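Local coordinates for hypothetical multiheme protein (Ignicoccus hospitalis KIN4/I, PDB 4QO5) that is of unknown function but carries eight hemes c as a membrane-associated octaheme cytochrome c and probably takes part in electron transfer, at residues A145-T150 against E164-A169; T459-D462 against L468-E471. All coordinates share one frame; numbering follows the deposited sequence.

Contact 1 sets a heme-binding segment against residues 145-150, and contact 2 folds a calcium-binding loop onto its own following helix; their centres are about 15 Å apart. They meet where Ala-145 CB packs 3.6 Å from Phe-461 O, with the Phe-461 side chain lying against helix 137-147. Contact 1 touches the heme directly, through the thioether of Cys-167, whereas in contact 2 the Val-470 side chain is still about 8 Å from a bound heme c. Both contacts also reach the second subunit: there Tyr-499 packs on Ser-146 and hydrogen-bonds Glu-471, so one neighbouring side chain serves the two sites.

Contact 1: A145-T150 against E164-A169; sequences ASTMFT and ETSCLA. With HEC (heme c), chain E.
Thr-147 carries the 145-150 side of this small, buried contact, reaching Ser-166 and Cys-167 with a single methyl group, while Ser-146 just before it leans on the heme. Ser-146 lays its CB 3.5 Å from CBB of the heme, at the substituent that Cys-167 holds by its thioether; its OG bonds to Leu-142 O in the preceding turn of the helix. With Thr-147 OG1 between the backbone N and the carbonyl carbon (chi1 59°), CG2 lies anti to the carbonyl carbon and is carried out to 3.6 Å from Ser-166 OG and 4.3 Å from Cys-167 SG. OG1 turns elsewhere, gripped by two hydrogen bonds, one to Val-143 O and one from Gln-163 NE2, and these fix the rotation that presents the methyl. Ser-166 OG is likewise occupied, bonded to Ser-162 O, so what meets across the gap is plain van der Waals packing. Beyond, Phe-149 enters a two-stranded antiparallel hairpin through backbone bonds with Phe-156. On the other side Ser-166 forms the break between helices 162-165 and 167-171, and its O accepts the Ala-169 N at 3.0 Å. Cys-167 opens the CxxCH motif of a c-type heme, whose histidine, His-171, is an axial iron ligand. Its SG is bonded to CAB, though the modelled 2.7 Å is stretched for a thioether. A water lies 2.5 Å from the heme FE. The heme is thus held here by the Cys-167 thioether, with the Thr-147 methyl merely packed beside it, and the water at the iron is consistent with a coordination position that a small ligand could take.

Contact 2: T459-D462 against L468-E471; sequences TLFD and LWVE. With CA (calcium ion), chain J.
Phe-461, Trp-469 and Val-470 bury most of the surface here, with no hydrogen bond between the segments. The Phe-461 ring uses its CD1-CE1 side: CE1 lies 3.6 Å from CZ3 of Trp-469, and CD1 is equally near, 3.6 Å, to CG2 of Val-470. The two aromatic side chains cross obliquely rather than stacking, whereas Phe-461 and Val-470 meet at about a right angle. With CG anti to its own carbonyl carbon (chi1 -52°), the Phe-461 ring swings toward the helix although CB itself does not face it. Leu-460 CB sits 3.7 Å above the centre of one ring face. Trp-469, its CG opposite the backbone N at chi1 164°, sends the six-membered ring out to this loop and leaves NE1 bonded to Thr-438 OG1 on helix 413-447. The loop that bears Phe-461 is a calcium-binding turn leading into helix 464-485: Thr-459 O at 2.3 Å and Asp-462 OD1 at 2.4 Å coordinate the calcium ion, and a water, His-451 O, Glu-463 and Glu-466 complete the site. Asp-462 OD2 also takes a weak hydrogen bond from that water. The metal therefore ties down both ends of 459-462 while the aromatic ring fastens its middle. Replacing Phe-461 by an alanine would probably open a gap between Trp-469, Val-470 and Ala-141 of helix 137-147, leaving CZ3 of Trp-469 and CG2 of Val-470 without the ring they pack on. Leu-460 O, 4.1 Å from Trp-469 CZ3, is buried here without a hydrogen-bond partner.

Contact 1: A145-T150 against E164-A169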
loop_
_atom_site.group_PDB
_atom_site.type_symbol
_atom_site.label_atom_id
_atom_site.label_comp_id
_atom_site.label_asym_id
_atom_site.label_seq_id
_atom_site.Cartn_x
_atom_site.Cartn_y
_atom_site.Cartn_z
ATOM N N ALA A 145 25.391 -7.035 -6.872
ATOM C CA ALA A 145 25.502 -5.578 -6.783
ATOM C C ALA A 145 24.462 -5.007 -5.830
ATOM O O ALA A 145 24.642 -3.917 -5.269
ATOM C CB ALA A 145 25.355 -4.948 -8.174
ATOM N N SER A 146 23.372 -5.745 -5.640
ATOM C CA SER A 146 22.242 -5.230 -4.877
ATOM C C SER A 146 22.275 -5.623 -3.409
ATOM O O SER A 146 21.526 -5.075 -2.616
ATOM C CB SER A 146 20.922 -5.706 -5.490
ATOM O OG SER A 146 20.799 -5.293 -6.837
ATOM N N THR A 147 23.125 -6.585 -3.048
ATOM C CA THR A 147 23.054 -7.186 -1.721
ATOM C C THR A 147 24.406 -7.370 -1.052
ATOM O O THR A 147 24.499 -7.997 0.001
ATOM C CB THR A 147 22.400 -8.573 -1.790
ATOM O OG1 THR A 147 23.179 -9.407 -2.660
ATOM C CG2 THR A 147 20.973 -8.473 -2.322
ATOM N N MET A 148 25.457 -6.838 -1.663
ATOM C CA MET A 148 26.798 -6.975 -1.109
ATOM C C MET A 148 27.503 -5.638 -1.179
ATOM O O MET A 148 27.218 -4.824 -2.054
ATOM C CB MET A 148 27.600 -8.042 -1.877
ATOM C CG MET A 148 26.961 -9.428 -1.836
ATOM S SD MET A 148 27.732 -10.640 -2.940
ATOM C CE MET A 148 29.194 -11.071 -2.012
ATOM N N PHE A 149 28.404 -5.399 -0.236
ATOM C CA PHE A 149 29.224 -4.199 -0.256
ATOM C C PHE A 149 30.510 -4.500 0.488
ATOM O O PHE A 149 30.621 -5.526 1.162
ATOM C CB PHE A 149 28.490 -3.030 0.412
ATOM C CG PHE A 149 28.174 -3.270 1.866
ATOM C CD1 PHE A 149 29.009 -2.797 2.859
ATOM C CD2 PHE A 149 27.048 -3.995 2.228
ATOM C CE1 PHE A 149 28.723 -3.036 4.191
ATOM C CE2 PHE A 149 26.756 -4.233 3.554
ATOM C CZ PHE A 149 27.590 -3.763 4.531
ATOM N N THR A 150 31.482 -3.604 0.369
ATOM C CA THR A 150 32.737 -3.764 1.078
ATOM C C THR A 150 32.892 -2.693 2.151
ATOM O O THR A 150 32.484 -1.546 1.963
ATOM C CB THR A 150 33.926 -3.684 0.120
ATOM O OG1 THR A 150 33.956 -2.386 -0.487
ATOM C CG2 THR A 150 33.787 -4.742 -0.959
ATOM N N GLU A 164 19.503 -14.284 1.212
ATOM C CA GLU A 164 18.484 -15.206 1.710
ATOM C C GLU A 164 17.244 -14.479 2.210
ATOM O O GLU A 164 16.113 -14.968 2.064
ATOM C CB GLU A 164 19.065 -16.118 2.808
ATOM C CG GLU A 164 18.026 -17.063 3.383
ATOM C CD GLU A 164 18.646 -18.227 4.131
ATOM O OE1 GLU A 164 18.164 -18.518 5.242
ATOM O OE2 GLU A 164 19.600 -18.847 3.608
ATOM N N THR A 165 17.449 -13.301 2.789
ATOM C CA THR A 165 16.339 -12.525 3.310
ATOM C C THR A 165 15.725 -11.644 2.225
ATOM O O THR A 165 14.651 -11.073 2.437
ATOM C CB THR A 165 16.765 -11.663 4.508
ATOM O OG1 THR A 165 15.604 -11.291 5.253
ATOM C CG2 THR A 165 17.506 -10.408 4.049
ATOM N N SER A 166 16.406 -11.543 1.079
ATOM C CA SER A 166 15.910 -10.712 -0.032
ATOM C C SER A 166 15.498 -11.523 -1.265
ATOM O O SER A 166 14.438 -12.151 -1.252
ATOM C CB SER A 166 16.896 -9.585 -0.388
ATOM O OG SER A 166 18.184 -10.054 -0.705
ATOM N N CYS A 167 16.332 -11.544 -2.297
ATOM C CA CYS A 167 15.948 -12.211 -3.561
ATOM C C CYS A 167 15.471 -13.637 -3.342
ATOM O O CYS A 167 14.482 -14.052 -3.933
ATOM C CB CYS A 167 17.084 -12.284 -4.566
ATOM S SG CYS A 167 18.266 -10.964 -4.593
ATOM N N LEU A 168 16.180 -14.401 -2.505
ATOM C CA LEU A 168 15.869 -15.825 -2.405
ATOM C C LEU A 168 14.591 -16.119 -1.626
ATOM O O LEU A 168 14.057 -17.221 -1.705
ATOM C CB LEU A 168 17.067 -16.607 -1.850
ATOM C CG LEU A 168 18.336 -16.309 -2.647
ATOM C CD1 LEU A 168 19.491 -17.152 -2.129
ATOM C CD2 LEU A 168 18.126 -16.573 -4.149
ATOM N N ALA A 169 14.082 -15.136 -0.882
ATOM C CA ALA A 169 12.797 -15.309 -0.208
ATOM C C ALA A 169 11.662 -15.544 -1.219
ATOM O O ALA A 169 10.705 -16.277 -0.952
ATOM C CB ALA A 169 12.475 -14.093 0.670
HETATM FE FE HEC E . 13.073 -11.236 -8.773
HETATM C CHA HEC E . 11.863 -12.303 -11.858
HETATM C CHB HEC E . 16.082 -10.583 -10.265
HETATM C CHC HEC E . 14.285 -9.974 -5.810
HETATM C CHD HEC E . 9.946 -11.362 -7.458
HETATM N NA HEC E . 13.787 -11.369 -10.704
HETATM C C1A HEC E . 13.183 -11.939 -11.800
HETATM C C2A HEC E . 14.174 -12.077 -12.849
HETATM C C3A HEC E . 15.321 -11.587 -12.382
HETATM C C4A HEC E . 15.100 -11.131 -11.040
HETATM C CMA HEC E . 16.688 -11.469 -13.085
HETATM C CAA HEC E . 13.949 -12.701 -14.246
HETATM C CBA HEC E . 14.527 -14.116 -14.136
HETATM C CGA HEC E . 14.305 -14.944 -15.383
HETATM O O1A HEC E . 15.301 -15.273 -16.078
HETATM O O2A HEC E . 13.133 -15.274 -15.677
HETATM N NB HEC E . 14.817 -10.478 -8.182
HETATM C C1B HEC E . 15.937 -10.250 -8.945
HETATM C C2B HEC E . 16.984 -9.705 -8.121
HETATM C C3B HEC E . 16.448 -9.471 -6.916
HETATM C C4B HEC E . 15.110 -10.013 -6.910
HETATM C CMB HEC E . 18.358 -9.258 -8.680
HETATM C CAB HEC E . 17.006 -8.809 -5.634
HETATM C CBB HEC E . 18.203 -7.839 -5.724
HETATM N NC HEC E . 12.316 -10.700 -7.005
HETATM C C1C HEC E . 12.959 -10.305 -5.854
HETATM C C2C HEC E . 12.054 -10.463 -4.733
HETATM C C3C HEC E . 10.859 -10.682 -5.301
HETATM C C4C HEC E . 11.008 -10.948 -6.682
HETATM C CMC HEC E . 12.400 -9.927 -3.319
HETATM C CAC HEC E . 9.428 -10.830 -4.812
HETATM C CBC HEC E . 9.036 -9.605 -3.932
HETATM N ND HEC E . 11.204 -11.760 -9.531
HETATM C C1D HEC E . 10.036 -11.707 -8.792
HETATM C C2D HEC E . 8.926 -12.037 -9.644
HETATM C C3D HEC E . 9.515 -12.314 -11.019
HETATM C C4D HEC E . 10.934 -12.120 -10.858
HETATM C CMD HEC E . 7.449 -12.094 -9.243
HETATM C CAD HEC E . 8.760 -12.680 -12.319
HETATM C CBD HEC E . 8.126 -11.392 -12.835
HETATM C CGD HEC E . 7.549 -11.577 -14.213
HETATM O O1D HEC E . 6.716 -10.728 -14.615
HETATM O O2D HEC E . 7.906 -12.557 -14.904
HETATM O O HOH W 1 12.353 -8.892 -9.339
#

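Contact 2: T459-D462 against L468-E471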
loop_
_atom_site.group_PDB
_atom_site.type_symbol
_atom_site.label_atom_id
_atom_site.label_comp_id
_atom_site.label_asym_id
_atom_site.label_seq_id
_atom_site.Cartn_x
_atom_site.Cartn_y
_atom_site.Cartn_z
ATOM N N THR A 459 30.155 -5.063 -12.346
ATOM C CA THR A 459 30.485 -3.682 -12.695
ATOM C C THR A 459 29.458 -3.028 -13.611
ATOM O O THR A 459 29.543 -1.829 -13.895
ATOM C CB THR A 459 31.865 -3.587 -13.383
ATOM O OG1 THR A 459 31.822 -4.264 -14.653
ATOM C CG2 THR A 459 32.934 -4.201 -12.508
ATOM N N LEU A 460 28.497 -3.815 -14.089
ATOM C CA LEU A 460 27.404 -3.282 -14.894
ATOM C C LEU A 460 26.392 -2.550 -14.030
ATOM O O LEU A 460 25.653 -1.709 -14.533
ATOM C CB LEU A 460 26.678 -4.407 -15.629
ATOM C CG LEU A 460 27.473 -5.137 -16.707
ATOM C CD1 LEU A 460 26.796 -6.457 -17.050
ATOM C CD2 LEU A 460 27.570 -4.235 -17.937
ATOM N N PHE A 461 26.372 -2.872 -12.733
ATOM C CA PHE A 461 25.244 -2.532 -11.877
ATOM C C PHE A 461 25.660 -1.905 -10.551
ATOM O O PHE A 461 24.824 -1.762 -9.658
ATOM C CB PHE A 461 24.431 -3.790 -11.528
ATOM C CG PHE A 461 24.021 -4.612 -12.716
ATOM C CD1 PHE A 461 23.147 -4.101 -13.664
ATOM C CD2 PHE A 461 24.478 -5.913 -12.858
ATOM C CE1 PHE A 461 22.764 -4.863 -14.748
ATOM C CE2 PHE A 461 24.104 -6.676 -13.932
ATOM C CZ PHE A 461 23.239 -6.156 -14.879
ATOM N N ASP A 462 26.931 -1.539 -10.416
ATOM C CA ASP A 462 27.470 -1.219 -9.097
ATOM C C ASP A 462 27.599 0.268 -8.781
ATOM O O ASP A 462 28.015 0.635 -7.683
ATOM C CB ASP A 462 28.807 -1.942 -8.857
ATOM C CG ASP A 462 29.885 -1.545 -9.851
ATOM O OD1 ASP A 462 29.589 -0.775 -10.784
ATOM O OD2 ASP A 462 31.031 -2.039 -9.713
ATOM N N LEU A 468 20.258 3.781 -11.921
ATOM C CA LEU A 468 19.197 4.563 -12.553
ATOM C C LEU A 468 18.773 3.886 -13.851
ATOM O O LEU A 468 17.588 3.787 -14.153
ATOM C CB LEU A 468 19.663 5.994 -12.822
ATOM C CG LEU A 468 19.915 6.848 -11.575
ATOM C CD1 LEU A 468 20.328 8.257 -11.986
ATOM C CD2 LEU A 468 18.667 6.892 -10.704
ATOM N N TRP A 469 19.746 3.399 -14.611
ATOM C CA TRP A 469 19.438 2.669 -15.829
ATOM C C TRP A 469 18.631 1.405 -15.511
ATOM O O TRP A 469 17.612 1.142 -16.145
ATOM C CB TRP A 469 20.724 2.339 -16.568
ATOM C CG TRP A 469 20.585 1.277 -17.630
ATOM C CD1 TRP A 469 19.925 1.387 -18.841
ATOM C CD2 TRP A 469 21.135 -0.040 -17.588
ATOM N NE1 TRP A 469 20.038 0.200 -19.535
ATOM C CE2 TRP A 469 20.775 -0.687 -18.791
ATOM C CE3 TRP A 469 21.904 -0.744 -16.643
ATOM C CZ2 TRP A 469 21.163 -2.003 -19.082
ATOM C CZ3 TRP A 469 22.286 -2.045 -16.933
ATOM C CH2 TRP A 469 21.914 -2.659 -18.147
ATOM N N VAL A 470 19.078 0.638 -14.519
ATOM C CA VAL A 470 18.343 -0.553 -14.088
ATOM C C VAL A 470 16.870 -0.248 -13.800
ATOM O O VAL A 470 15.981 -0.946 -14.297
ATOM C CB VAL A 470 19.005 -1.249 -12.861
ATOM C CG1 VAL A 470 18.091 -2.339 -12.305
ATOM C CG2 VAL A 470 20.357 -1.845 -13.248
ATOM N N GLU A 471 16.612 0.817 -13.039
ATOM C CA GLU A 471 15.247 1.164 -12.662
ATOM C C GLU A 471 14.371 1.495 -13.869
ATOM O O GLU A 471 13.173 1.234 -13.854
ATOM C CB GLU A 471 15.236 2.315 -11.653
ATOM C CG GLU A 471 15.972 1.932 -10.391
ATOM C CD GLU A 471 15.991 3.018 -9.341
ATOM O OE1 GLU A 471 15.308 4.051 -9.518
ATOM O OE2 GLU A 471 16.702 2.828 -8.331
HETATM CA CA CA J . 30.143 0.154 -12.916
HETATM O O HOH W 2 32.149 -0.567 -11.867
#